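Local coordinates for amine oxidase (Emericella nidulans, PDB 3PGB) that oxidises primary amines with the help of a copper ion and a topaquinone cofactor made from one of its own tyrosines, at the interface of chains A and B. Sequence-based numbering; all coordinates share one arbitrary frame. Chains: chain A/B, Putative uncharacterized protein.

The interface of chains A and B. Residues chain A 731, 733, 736, 752; chain B 313-315.
A:Met736 and A:Phe752 meet the backbone and side chain of B:Gln315 in a small, mainly apolar patch of the two-fold interface between identical subunits. It helps hold the two chains together; copper amine oxidases are dimers as a family. The patch hides about 161 Å² of protein surface, and a twin exists with the chains exchanged. Chain B supplies a loop, B:Thr313 to B:Gln315. Chain A supplies the end of the 3-10 helix 729-732, the start of strand 736-742 and the loop residues A:Thr733 and A:Phe752.

The A:Met736 thioether lies against the chain B backbone. The sulfur SD of A:Met736 is 3.6 Å from CA of B:Gln315, and also lies near its backbone N. A bend at chi3 (-59°) turns the terminal methyl CE toward the carbonyl O of B:Thr313. CE of A:Met736 also packs 4.1 Å from CA of B:Glu314. Within chain A, SD of A:Met736 sits over the centre of the A:Phe752 ring, 4.2 Å above its plane. Sulfur and ring thus form one joint apolar surface for the incoming loop.

B:Gln315 comes over the CD1/CE1 rim of the A:Phe752 ring, on the face that SD of A:Met736 covers. CD1 of A:Phe752 is 3.7 Å from CB of B:Gln315, and CE1 approaches the backbone N. CB of B:Gln315 also lies 3.7 Å from SD of A:Met736, so both chain A groups share this methylene.

With CG anti to the backbone N, chi1 (-171°) of B:Gln315 carries CG away from the ring, to lie beside the carbonyl O atoms of A:Arg731 and A:Thr733. The amide lies well away from the ring, its plane turned 54° from it, without stacking. A:Arg731 is modelled only to CB and contributes here through its backbone.

The centre of the patch is about 43 Å from A:Asp403, the predicted catalytic base. The patch probably serves the dimer, by seating the chain B loop on chain A.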
# COMPACT_ATOMS: atom_id res chain seq x y z
N ARG A 731 1.98 15.54 16.25
CA ARG A 731 1.28 16.63 16.93
C ARG A 731 2.15 17.86 17.17
O ARG A 731 1.66 18.89 17.61
CB ARG A 731 0.69 16.13 18.26
N THR A 733 3.65 19.45 14.80
CA THR A 733 3.52 20.31 13.62
C THR A 733 2.53 21.46 13.85
O THR A 733 1.50 21.31 14.52
CB THR A 733 3.10 19.51 12.37
OG1 THR A 733 3.27 20.33 11.21
CG2 THR A 733 1.65 19.04 12.46
N MET A 736 -1.68 22.09 11.31
CA MET A 736 -2.90 21.43 11.74
C MET A 736 -3.92 22.52 12.04
O MET A 736 -3.57 23.70 12.07
CB MET A 736 -2.64 20.61 12.99
CG MET A 736 -2.02 21.40 14.14
SD MET A 736 -2.00 20.52 15.70
CE MET A 736 -3.77 20.23 15.92
N PHE A 752 -2.68 27.43 14.80
CA PHE A 752 -1.45 26.98 15.48
C PHE A 752 -0.13 27.53 14.94
O PHE A 752 0.90 26.85 14.97
CB PHE A 752 -1.40 25.44 15.53
CG PHE A 752 -2.58 24.83 16.22
CD1 PHE A 752 -2.60 24.72 17.61
CD2 PHE A 752 -3.68 24.40 15.50
CE1 PHE A 752 -3.68 24.17 18.26
CE2 PHE A 752 -4.77 23.86 16.15
CZ PHE A 752 -4.77 23.74 17.53
N THR B 313 -5.61 16.73 21.16
CA THR B 313 -5.12 16.72 19.77
C THR B 313 -4.40 18.00 19.35
O THR B 313 -3.78 18.02 18.28
CB THR B 313 -6.28 16.47 18.81
OG1 THR B 313 -7.29 17.47 19.02
CG2 THR B 313 -6.88 15.09 19.05
N GLU B 314 -4.51 19.04 20.16
CA GLU B 314 -3.79 20.31 19.97
C GLU B 314 -2.29 20.12 19.69
O GLU B 314 -1.69 19.11 20.07
CB GLU B 314 -3.93 21.18 21.24
CG GLU B 314 -3.35 20.52 22.53
CD GLU B 314 -3.60 21.31 23.83
OE1 GLU B 314 -2.86 21.07 24.81
OE2 GLU B 314 -4.54 22.16 23.88
N GLN B 315 -1.69 21.10 19.03
CA GLN B 315 -0.25 21.09 18.78
C GLN B 315 0.51 20.96 20.10
O GLN B 315 0.17 21.61 21.08
CB GLN B 315 0.18 22.36 18.05
CG GLN B 315 1.63 22.36 17.56
CD GLN B 315 2.65 22.58 18.66
OE1 GLN B 315 2.37 23.24 19.66
NE2 GLN B 315 3.84 22.02 18.48